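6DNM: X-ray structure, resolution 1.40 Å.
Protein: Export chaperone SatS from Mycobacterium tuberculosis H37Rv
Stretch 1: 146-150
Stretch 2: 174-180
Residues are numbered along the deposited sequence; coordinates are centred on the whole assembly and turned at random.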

# COMPACT_ATOMS: atom_id res chain seq x y z
N THR A 146 -11.14 8.31 -18.56
CA THR A 146 -12.47 8.68 -19.01
C THR A 146 -13.39 9.00 -17.84
O THR A 146 -14.34 9.77 -17.99
CB THR A 146 -13.08 7.52 -19.80
OG1 THR A 146 -12.87 6.30 -19.08
CG2 THR A 146 -12.46 7.42 -21.19
N ARG A 147 -13.12 8.42 -16.66
CA ARG A 147 -14.06 8.50 -15.55
C ARG A 147 -13.74 9.70 -14.67
O ARG A 147 -12.59 10.15 -14.60
CB ARG A 147 -13.97 7.23 -14.72
CG ARG A 147 -14.32 5.98 -15.49
CD ARG A 147 -14.21 4.77 -14.61
NE ARG A 147 -14.23 3.55 -15.41
CZ ARG A 147 -15.30 2.80 -15.60
NH1 ARG A 147 -15.22 1.71 -16.37
NH2 ARG A 147 -16.46 3.13 -15.04
N PRO A 148 -14.75 10.21 -13.94
CA PRO A 148 -14.51 11.38 -13.08
C PRO A 148 -13.30 11.26 -12.16
O PRO A 148 -12.45 12.16 -12.12
CB PRO A 148 -15.83 11.51 -12.31
CG PRO A 148 -16.86 10.99 -13.27
CD PRO A 148 -16.18 9.86 -14.02
N LEU A 149 -13.17 10.15 -11.43
CA LEU A 149 -12.04 10.00 -10.52
C LEU A 149 -10.72 9.89 -11.29
O LEU A 149 -9.74 10.55 -10.94
CB LEU A 149 -12.23 8.78 -9.63
CG LEU A 149 -11.07 8.51 -8.67
CD1 LEU A 149 -10.89 9.65 -7.69
CD2 LEU A 149 -11.30 7.20 -7.93
N GLY A 150 -10.68 9.05 -12.33
CA GLY A 150 -9.45 8.90 -13.09
C GLY A 150 -9.00 10.20 -13.73
O GLY A 150 -7.80 10.51 -13.76
N ARG A 174 -17.78 9.87 -5.08
CA ARG A 174 -18.47 8.59 -5.06
C ARG A 174 -17.57 7.47 -5.55
O ARG A 174 -17.51 6.39 -4.96
CB ARG A 174 -19.72 8.68 -5.94
CG ARG A 174 -20.84 7.72 -5.60
CD ARG A 174 -20.65 6.36 -6.25
NE ARG A 174 -20.70 6.38 -7.71
CZ ARG A 174 -19.93 5.62 -8.49
NH1 ARG A 174 -20.02 5.69 -9.81
NH2 ARG A 174 -19.06 4.78 -7.93
N GLU A 175 -16.83 7.73 -6.63
CA GLU A 175 -15.94 6.70 -7.17
C GLU A 175 -14.79 6.43 -6.22
O GLU A 175 -14.39 5.27 -6.03
CB GLU A 175 -15.47 7.11 -8.57
CG GLU A 175 -16.62 7.02 -9.60
CD GLU A 175 -16.32 7.65 -10.95
OE1 GLU A 175 -15.19 8.13 -11.17
OE2 GLU A 175 -17.23 7.65 -11.81
N TRP A 176 -14.26 7.47 -5.57
CA TRP A 176 -13.19 7.24 -4.60
C TRP A 176 -13.70 6.42 -3.42
O TRP A 176 -13.01 5.51 -2.94
CB TRP A 176 -12.62 8.56 -4.08
CG TRP A 176 -11.66 8.29 -2.97
CD1 TRP A 176 -11.89 8.42 -1.63
CD2 TRP A 176 -10.32 7.80 -3.11
NE1 TRP A 176 -10.78 8.05 -0.92
CE2 TRP A 176 -9.80 7.66 -1.80
CE3 TRP A 176 -9.52 7.47 -4.20
CZ2 TRP A 176 -8.51 7.21 -1.57
CZ3 TRP A 176 -8.24 7.02 -3.96
CH2 TRP A 176 -7.75 6.90 -2.66
N GLU A 177 -14.90 6.73 -2.93
CA GLU A 177 -15.45 5.99 -1.80
C GLU A 177 -15.58 4.51 -2.14
O GLU A 177 -15.28 3.65 -1.30
CB GLU A 177 -16.80 6.57 -1.40
CG GLU A 177 -16.66 7.89 -0.67
CD GLU A 177 -17.98 8.59 -0.42
OE1 GLU A 177 -18.96 8.31 -1.14
OE2 GLU A 177 -18.02 9.42 0.51
N LYS A 178 -16.00 4.19 -3.36
CA LYS A 178 -16.10 2.80 -3.78
C LYS A 178 -14.73 2.16 -3.84
O LYS A 178 -14.54 1.01 -3.42
CB LYS A 178 -16.79 2.74 -5.15
CG LYS A 178 -17.28 1.37 -5.55
CD LYS A 178 -18.54 1.49 -6.40
CE LYS A 178 -19.05 0.14 -6.88
NZ LYS A 178 -19.37 -0.81 -5.77
N LEU A 179 -13.74 2.90 -4.33
CA LEU A 179 -12.38 2.38 -4.41
C LEU A 179 -11.79 2.15 -3.03
O LEU A 179 -11.14 1.12 -2.79
CB LEU A 179 -11.53 3.33 -5.25
CG LEU A 179 -10.12 2.87 -5.61
CD1 LEU A 179 -10.14 1.53 -6.34
CD2 LEU A 179 -9.44 3.93 -6.45
N GLU A 180 -12.03 3.07 -2.08
CA GLU A 180 -11.52 2.87 -0.73
C GLU A 180 -12.19 1.68 -0.05
O GLU A 180 -11.53 0.96 0.71
CB GLU A 180 -11.63 4.16 0.10
CG GLU A 180 -10.85 4.05 1.42
CD GLU A 180 -10.55 5.39 2.10
OE1 GLU A 180 -11.05 6.45 1.66
OE2 GLU A 180 -9.80 5.36 3.10

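The first turn of an α-helix has a standing problem: its backbone N-H groups point back past the helix start, where no preceding carbonyl is available to accept them. A common solution is to supply an acceptor from elsewhere in the fold, and the export chaperone SatS offers a compact example. Here the acceptor is a glutamate carried by a second helix, distant in sequence but adjacent in space.

The backbone arrangement sets up the exchange. Arg147 occupies the N-cap position, and a helix begins at Pro148 and runs on beyond Gly150. The other stretch, from Arg174 to Glu180, is helical throughout, with Lys178 N bonded to Arg174 O, Leu179 N to Glu175 O and Glu180 N to Trp176 O in the usual i to i+4 pattern. The two backbones come nearest at Leu149 and Glu175, whose CA atoms lie 6.1 Å apart, and both residues direct their CA-to-CB bonds toward the opposing stretch. The shared interface is small, about 250 Å² summed over both sides, and these two residues contribute most of it.

Polar bonding across the interface rests on one hydrogen bond. Leu149 N donates to Glu175 OE1 at 2.9 Å, with an N-H...O angle of 165°, close to linear. Glu175 reaches the helix start with chi1 in m and chi2 in t, an extended path from its own backbone to the carboxylate. The neighbouring position shows why proximity alone is not a bond: Pro148 N lies 3.5 Å from Glu175 OE1, but a proline nitrogen within the chain has no hydrogen to share. Placing the carboxylate here also puts its negative charge by the N-terminal end of a helix, where the helix dipole is favourable to an anion.

Around this bond, the carboxylate meets carbon as well as nitrogen. Pro148 CD approaches Glu175 OE2 to 3.3 Å, and Arg147 CB stands 3.9 Å from Glu175 OE1, so the acid group is packed against the start of the helix as well as bonded to it. Within its own helix, Glu175 has a further, looser electrostatic partner: Arg174 NH1 lies 4.0 Å from Glu175 OE2 in a long salt bridge. The oxygen sits well out of the guanidinium plane and no N-H points at it, leaving attraction between charges without a hydrogen bond.

The apolar part of the contact centres on Leu149, a buried residue with chi1 in t and chi2 in p. Its CD1 packs 4.1 Å from Trp176 CB, while its CD2 lies 4.0 Å from Leu179 CD2, both ordinary van der Waals separations. Leu149 CD2 also meets the Trp176 indole at its edge, near the ring plane. The same indole makes a weak hydrogen bond within its helix, from Trp176 NE1 to Glu180 OE1 at 3.0 Å. Leu149 thus joins both kinds of chemistry, its backbone nitrogen held by the carboxylate and its side chain packed among apolar groups.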